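Local coordinates for putative uncharacterized protein lp_3323 (Lactobacillus plantarum, PDB 3DC7) that is of unknown function but is probably a GDSL-like hydrolase of the SGNH clan that cleaves ester bonds, at residues V19-P24 / A83-V88; K132-A137 / Y173-L178; R23-G28 / Q77-D82. One frame throughout, in Å; residues are numbered along the deposited sequence.

Interaction 1: residues V19-P24 / A83-V88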
# COMPACT_ATOMS: atom_id res chain seq x y z
N VAL A 19 -6.58 -12.90 13.43
CA VAL A 19 -5.17 -13.07 13.74
C VAL A 19 -4.93 -12.84 15.23
O VAL A 19 -5.32 -11.80 15.78
CB VAL A 19 -4.27 -12.16 12.87
CG1 VAL A 19 -2.80 -12.42 13.15
CG2 VAL A 19 -4.54 -12.42 11.41
N SER A 20 -4.34 -13.84 15.88
CA SER A 20 -3.87 -13.73 17.27
C SER A 20 -2.57 -14.50 17.44
O SER A 20 -2.25 -15.37 16.64
CB SER A 20 -4.94 -14.23 18.26
OG SER A 20 -5.22 -15.61 18.05
N PHE A 21 -1.80 -14.14 18.47
CA PHE A 21 -0.54 -14.82 18.79
C PHE A 21 -0.46 -15.10 20.30
O PHE A 21 -1.09 -14.39 21.09
CB PHE A 21 0.66 -13.96 18.38
CG PHE A 21 0.64 -13.55 16.94
CD1 PHE A 21 1.10 -14.42 15.95
CD2 PHE A 21 0.15 -12.30 16.57
CE1 PHE A 21 1.07 -14.04 14.62
CE2 PHE A 21 0.13 -11.91 15.25
CZ PHE A 21 0.59 -12.78 14.27
N LYS A 22 0.30 -16.11 20.69
CA LYS A 22 0.37 -16.51 22.10
C LYS A 22 1.56 -15.90 22.84
O LYS A 22 1.49 -15.71 24.04
CB LYS A 22 0.40 -18.04 22.23
CG LYS A 22 -0.76 -18.75 21.51
CD LYS A 22 -0.59 -20.30 21.47
CE LYS A 22 0.70 -20.77 20.76
NZ LYS A 22 1.00 -20.10 19.45
N ARG A 23 2.64 -15.59 22.12
CA ARG A 23 3.88 -15.10 22.72
C ARG A 23 4.45 -13.91 21.95
O ARG A 23 5.58 -13.98 21.43
CB ARG A 23 4.92 -16.23 22.81
CG ARG A 23 4.62 -17.28 23.88
CD ARG A 23 5.56 -18.49 23.82
NE ARG A 23 5.81 -18.97 22.45
CZ ARG A 23 5.00 -19.79 21.78
NH1 ARG A 23 3.87 -20.24 22.33
NH2 ARG A 23 5.33 -20.16 20.55
N PRO A 24 3.69 -12.80 21.87
CA PRO A 24 4.19 -11.63 21.13
C PRO A 24 5.33 -10.94 21.86
O PRO A 24 5.41 -11.00 23.10
CB PRO A 24 2.99 -10.70 21.08
CG PRO A 24 2.19 -11.06 22.31
CD PRO A 24 2.36 -12.54 22.46
N ALA A 83 9.62 -16.28 20.85
CA ALA A 83 8.63 -15.29 20.43
C ALA A 83 7.91 -15.81 19.19
O ALA A 83 8.55 -16.31 18.27
CB ALA A 83 9.32 -13.99 20.12
N ASP A 84 6.58 -15.73 19.17
CA ASP A 84 5.82 -16.17 18.00
C ASP A 84 5.36 -15.02 17.11
O ASP A 84 4.77 -15.24 16.04
CB ASP A 84 4.65 -17.10 18.38
CG ASP A 84 3.47 -16.37 18.95
OD1 ASP A 84 3.62 -15.20 19.36
OD2 ASP A 84 2.37 -16.96 19.01
N PHE A 85 5.63 -13.79 17.56
CA PHE A 85 5.33 -12.57 16.83
C PHE A 85 6.27 -11.47 17.32
O PHE A 85 6.48 -11.32 18.53
CB PHE A 85 3.87 -12.15 17.04
CG PHE A 85 3.50 -10.82 16.39
CD1 PHE A 85 3.51 -10.67 15.00
CD2 PHE A 85 3.12 -9.73 17.18
CE1 PHE A 85 3.16 -9.45 14.40
CE2 PHE A 85 2.77 -8.52 16.60
CZ PHE A 85 2.78 -8.38 15.20
N ILE A 86 6.84 -10.72 16.39
CA ILE A 86 7.68 -9.59 16.74
C ILE A 86 7.20 -8.31 16.08
O ILE A 86 7.10 -8.23 14.85
CB ILE A 86 9.18 -9.84 16.41
CG1 ILE A 86 9.70 -11.04 17.23
CG2 ILE A 86 10.02 -8.58 16.70
CD1 ILE A 86 10.89 -11.77 16.59
N ALA A 87 6.92 -7.32 16.90
CA ALA A 87 6.55 -6.00 16.44
C ALA A 87 7.62 -4.97 16.84
O ALA A 87 8.11 -4.97 17.98
CB ALA A 87 5.21 -5.61 17.01
N VAL A 88 8.00 -4.12 15.89
CA VAL A 88 8.91 -3.01 16.16
C VAL A 88 8.20 -1.69 15.91
O VAL A 88 7.67 -1.45 14.83
CB VAL A 88 10.20 -3.09 15.33
CG1 VAL A 88 11.13 -1.92 15.66
CG2 VAL A 88 10.89 -4.44 15.56
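The ring of F21 lies over the ring of F85 in an offset stack, the two planes only 6° apart and the centroids 4.4 Å from one another. The offset brings the CB of F85 over the ring of F21, 3.7 Å from its centroid, a CH-pi contact, while CE2 of F21 sits above the rim of the F85 ring. At the edge of that second ring, near its plane, comes CB of P24. F85 can reach this place because its CG stands anti to the backbone N (chi1 176°), beside its carbonyl carbon.

One residue earlier, D84 turns its carboxylate back onto the loop before strand 24-28. D84 OD2 receives the backbone N-H of K22 at 2.8 Å, on the syn side and close to the carboxylate plane. D84 OD1 takes the backbone N-H of R23 at 3.0 Å, from well above that plane. The lysine chain, bent at chi3 and chi4, brings K22 NZ to 3.5 Å from D84 OD2, a weak bond within a salt bridge. In return D84 N donates to R23 O, so the aspartate is bound to the loop through both backbone and side chain. The R23 guanidinium has its polar partners elsewhere, D82 O and E53, though NH2 stays beside D84 CB, and W50 meets the F21 ring edge-to-face.

An aromatic stack and a carboxylate that accepts from two successive amides thus tie this loop to the residues leading into strand 85-89, and the nearby lysine and arginine charges would be expected to favour the ionised form of D84.

Interaction 2: residues K132-A137 / Y173-L178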
# COMPACT_ATOMS: atom_id res chain seq x y z
N LYS A 132 6.67 -10.91 11.51
CA LYS A 132 7.13 -9.63 12.04
C LYS A 132 6.46 -8.49 11.32
O LYS A 132 6.19 -8.58 10.12
CB LYS A 132 8.63 -9.45 11.85
CG LYS A 132 9.46 -10.63 12.21
CD LYS A 132 10.84 -10.52 11.62
CE LYS A 132 11.58 -11.81 11.87
NZ LYS A 132 11.14 -12.83 10.90
N LEU A 133 6.23 -7.40 12.04
CA LEU A 133 5.90 -6.16 11.37
C LEU A 133 6.59 -4.94 11.98
O LEU A 133 6.95 -4.93 13.17
CB LEU A 133 4.38 -5.96 11.23
CG LEU A 133 3.37 -5.77 12.36
CD1 LEU A 133 3.96 -5.11 13.56
CD2 LEU A 133 2.23 -4.92 11.86
N PHE A 134 6.79 -3.93 11.15
CA PHE A 134 7.34 -2.64 11.56
C PHE A 134 6.23 -1.61 11.61
O PHE A 134 5.48 -1.45 10.65
CB PHE A 134 8.42 -2.19 10.57
CG PHE A 134 9.81 -2.49 11.03
CD1 PHE A 134 10.72 -1.47 11.25
CD2 PHE A 134 10.21 -3.81 11.25
CE1 PHE A 134 12.01 -1.75 11.69
CE2 PHE A 134 11.50 -4.10 11.69
CZ PHE A 134 12.39 -3.07 11.91
N ILE A 135 6.13 -0.92 12.74
CA ILE A 135 5.11 0.12 12.93
C ILE A 135 5.81 1.47 13.04
O ILE A 135 6.69 1.64 13.88
CB ILE A 135 4.25 -0.14 14.19
CG1 ILE A 135 3.62 -1.54 14.14
CG2 ILE A 135 3.17 0.90 14.28
CD1 ILE A 135 3.18 -2.05 15.49
N SER A 136 5.46 2.42 12.17
CA SER A 136 5.99 3.78 12.31
C SER A 136 4.91 4.76 12.79
O SER A 136 3.73 4.60 12.48
CB SER A 136 6.61 4.26 11.00
OG SER A 136 5.65 4.31 9.97
N ALA A 137 5.33 5.78 13.54
CA ALA A 137 4.44 6.63 14.33
C ALA A 137 3.62 7.64 13.55
O ALA A 137 3.95 8.03 12.44
CB ALA A 137 5.24 7.34 15.41
N TYR A 173 13.86 -6.42 3.12
CA TYR A 173 13.94 -7.60 3.96
C TYR A 173 12.63 -8.36 3.98
O TYR A 173 12.51 -9.39 4.64
CB TYR A 173 14.38 -7.21 5.37
CG TYR A 173 15.83 -6.80 5.40
CD1 TYR A 173 16.21 -5.49 5.03
CD2 TYR A 173 16.82 -7.71 5.74
CE1 TYR A 173 17.55 -5.11 5.02
CE2 TYR A 173 18.15 -7.34 5.75
CZ TYR A 173 18.51 -6.04 5.39
OH TYR A 173 19.83 -5.69 5.40
N GLY A 174 11.66 -7.84 3.24
CA GLY A 174 10.35 -8.47 3.11
C GLY A 174 9.44 -8.27 4.30
O GLY A 174 8.42 -8.96 4.42
N VAL A 175 9.79 -7.33 5.17
CA VAL A 175 9.05 -7.11 6.40
C VAL A 175 7.88 -6.15 6.20
O VAL A 175 8.10 -4.99 5.89
CB VAL A 175 9.97 -6.56 7.54
CG1 VAL A 175 9.14 -6.26 8.79
CG2 VAL A 175 11.07 -7.55 7.84
N PRO A 176 6.64 -6.62 6.43
CA PRO A 176 5.48 -5.74 6.29
C PRO A 176 5.62 -4.45 7.12
O PRO A 176 6.24 -4.45 8.19
CB PRO A 176 4.32 -6.59 6.80
CG PRO A 176 4.76 -8.00 6.51
CD PRO A 176 6.24 -7.98 6.82
N HIS A 177 5.08 -3.37 6.59
CA HIS A 177 5.22 -2.08 7.25
C HIS A 177 3.86 -1.46 7.43
O HIS A 177 3.19 -1.16 6.46
CB HIS A 177 6.15 -1.15 6.44
CG HIS A 177 6.15 0.27 6.92
ND1 HIS A 177 6.13 1.35 6.06
CD2 HIS A 177 6.16 0.80 8.17
CE1 HIS A 177 6.13 2.47 6.76
NE2 HIS A 177 6.15 2.17 8.04
N LEU A 178 3.45 -1.29 8.69
CA LEU A 178 2.23 -0.58 9.02
C LEU A 178 2.55 0.89 9.36
O LEU A 178 3.17 1.18 10.39
CB LEU A 178 1.54 -1.25 10.21
CG LEU A 178 0.36 -0.55 10.90
CD1 LEU A 178 -0.74 -0.15 9.93
CD2 LEU A 178 -0.22 -1.45 11.98
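NE2 of H177 donates a hydrogen bond to OG of S136 at 2.9 Å, the oxygen lying close to the plane of the imidazole. CG of H177 is anti to the backbone N (chi1 170°), and the ring from there comes nearer the other strand, its CD2 3.4 Å from F134 O. Beside this polar pair runs a parallel backbone ladder: F134 N gives to P176 O in a nearly straight bond, L178 N to F134 O at 2.8 Å, and S136 N to L178 O. Next to it CD2 of L133 rests against CB of L178, the two leucines lying side by side.

In the second shell, E163 also bonds to S136 OG, so this hydroxyl has two partners. An alanine at H177 would probably leave S136 OG without its imidazole donor, depending on E163 alone among these partners. A sulfate ion about 3 Å from the H177 side chain probably comes from the crystallisation liquor, though it may mark a pocket.

Strands 132-136 and 177-179, the latter one of the two outermost in this chain's sheet, form a beta-alpha-beta crossover through helix 159-173, which G174 ends in a Schellman motif. F134 and H177 face that helix, F134 also meeting helix 112-126, whereas L133 and L178 pack against helix 206-223, and strand 85-89 flanks strand 132-136.

Interaction 3: residues R23-G28 / Q77-D82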
# COMPACT_ATOMS: atom_id res chain seq x y z
N ARG A 23 2.64 -15.59 22.12
CA ARG A 23 3.88 -15.10 22.72
C ARG A 23 4.45 -13.91 21.95
O ARG A 23 5.58 -13.98 21.43
CB ARG A 23 4.92 -16.23 22.81
CG ARG A 23 4.62 -17.28 23.88
CD ARG A 23 5.56 -18.49 23.82
NE ARG A 23 5.81 -18.97 22.45
CZ ARG A 23 5.00 -19.79 21.78
NH1 ARG A 23 3.87 -20.24 22.33
NH2 ARG A 23 5.33 -20.16 20.55
N PRO A 24 3.69 -12.80 21.87
CA PRO A 24 4.19 -11.63 21.13
C PRO A 24 5.33 -10.94 21.86
O PRO A 24 5.41 -11.00 23.10
CB PRO A 24 2.99 -10.70 21.08
CG PRO A 24 2.19 -11.06 22.31
CD PRO A 24 2.36 -12.54 22.46
N ALA A 25 6.21 -10.30 21.11
CA ALA A 25 7.26 -9.48 21.68
C ALA A 25 7.17 -8.09 21.06
O ALA A 25 7.10 -7.94 19.84
CB ALA A 25 8.62 -10.10 21.43
N TRP A 26 7.19 -7.07 21.91
CA TRP A 26 6.95 -5.70 21.49
C TRP A 26 8.19 -4.85 21.73
O TRP A 26 8.52 -4.52 22.86
CB TRP A 26 5.76 -5.14 22.28
CG TRP A 26 4.53 -6.03 22.22
CD1 TRP A 26 4.16 -6.98 23.14
CD2 TRP A 26 3.52 -6.05 21.21
NE1 TRP A 26 2.98 -7.58 22.76
CE2 TRP A 26 2.56 -7.03 21.58
CE3 TRP A 26 3.33 -5.33 20.02
CZ2 TRP A 26 1.44 -7.32 20.80
CZ3 TRP A 26 2.19 -5.61 19.24
CH2 TRP A 26 1.27 -6.60 19.63
N LEU A 27 8.89 -4.51 20.65
CA LEU A 27 10.10 -3.71 20.74
C LEU A 27 9.80 -2.27 20.34
O LEU A 27 9.33 -2.02 19.24
CB LEU A 27 11.19 -4.30 19.84
CG LEU A 27 12.56 -3.61 19.75
CD1 LEU A 27 13.31 -3.65 21.08
CD2 LEU A 27 13.41 -4.23 18.62
N GLY A 28 10.07 -1.32 21.24
CA GLY A 28 9.78 0.08 20.95
C GLY A 28 10.26 1.11 21.95
O GLY A 28 11.19 0.88 22.70
N GLN A 77 18.18 -8.04 20.54
CA GLN A 77 18.83 -9.30 20.91
C GLN A 77 18.30 -9.84 22.24
O GLN A 77 18.58 -10.99 22.60
CB GLN A 77 20.36 -9.12 20.96
CG GLN A 77 20.93 -8.54 19.68
CD GLN A 77 22.45 -8.58 19.57
OE1 GLN A 77 23.00 -8.74 18.48
NE2 GLN A 77 23.15 -8.42 20.69
N ALA A 78 17.50 -9.02 22.94
CA ALA A 78 16.82 -9.44 24.17
C ALA A 78 15.43 -10.05 23.94
O ALA A 78 14.78 -10.50 24.89
CB ALA A 78 16.72 -8.27 25.16
N ILE A 79 14.96 -10.04 22.69
CA ILE A 79 13.70 -10.69 22.32
C ILE A 79 13.82 -12.19 22.65
O ILE A 79 14.82 -12.83 22.30
CB ILE A 79 13.32 -10.43 20.81
CG1 ILE A 79 13.01 -8.94 20.57
CG2 ILE A 79 12.15 -11.29 20.36
CD1 ILE A 79 13.00 -8.54 19.08
N PRO A 80 12.81 -12.75 23.36
CA PRO A 80 12.81 -14.18 23.73
C PRO A 80 12.95 -15.10 22.52
O PRO A 80 12.37 -14.82 21.45
CB PRO A 80 11.44 -14.37 24.36
CG PRO A 80 11.02 -13.02 24.80
CD PRO A 80 11.61 -12.05 23.86
N GLU A 81 13.72 -16.17 22.67
CA GLU A 81 13.98 -17.10 21.55
C GLU A 81 12.70 -17.76 20.97
O GLU A 81 12.65 -18.08 19.77
CB GLU A 81 15.04 -18.14 21.93
CG GLU A 81 16.45 -17.77 21.43
CD GLU A 81 17.56 -17.85 22.50
OE1 GLU A 81 17.50 -18.74 23.38
OE2 GLU A 81 18.51 -17.02 22.44
N ASP A 82 11.68 -17.94 21.80
CA ASP A 82 10.42 -18.54 21.35
C ASP A 82 9.27 -17.53 21.17
O ASP A 82 8.09 -17.87 21.31
CB ASP A 82 10.01 -19.69 22.28
CG ASP A 82 9.77 -19.22 23.70
OD1 ASP A 82 10.36 -18.19 24.11
OD2 ASP A 82 8.98 -19.89 24.41
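R23 reaches toward the loop before strand 85-89, and its atoms meet the backbone and side chain of D82 in succession. R23 CB lies 3.9 Å from D82 O. Farther out, R23 CD comes to 3.6 Å from D82 O and also touches OD2 of the aspartate. The chain bends at chi3 (-43°), which places NE of R23 where its N-H meets D82 O at 2.8 Å. This bond is nearly straight, 171° at the hydrogen, and the oxygen lies in the guanidinium plane, at its edge. D82 OD2 is 3.8 Å from R23 NE and well out of that plane, so it makes a long salt bridge of charge alone, with no N-H aimed at it. At the tip, CZ and NH2 of R23 each lie 3.7 Å from D82 O, and NH1 passes on to E53, while D82 has its stronger partner in R54, through OD1.

Nearer the interior the contact is apolar. CB of A25 rests on CG2 of I79 at 3.9 Å and less closely on CD of P80, and CD2 of L27 approaches CD1 of I79. I79 also packs on W127, I86 and L58.

The chemistry therefore divides in two: a buried alanine, leucine and isoleucine join strand to loop by shape, and at the partly exposed end one arginine N-H fixes a main-chain carbonyl, within a run of alternating charges, E53, R23, D82 and R54, whose opposite neighbours would probably stabilise one another.

How the interactions relate
All three contacts reach one five-stranded parallel sheet, in the order 56-59, 24-28, 85-89, 132-136, 177-179. Interactions 1 and 3 start from the same part of the chain, sharing R23 and P24, with centres about 8 Å apart; F85 O and A87 O probably bond to A25 N and L27 N. Interaction 2 comes later in sequence, its centre about 13 Å from that of interaction 1 and 15 Å from that of interaction 3. Strand 85-89 links the groups, since V88 probably bonds to both L133 and I135. The contacts thus run from the inner strands 24-28 and 85-89 to the edge strand 177-179, consistent with the flavodoxin-like alpha/beta fold of SGNH hydrolases.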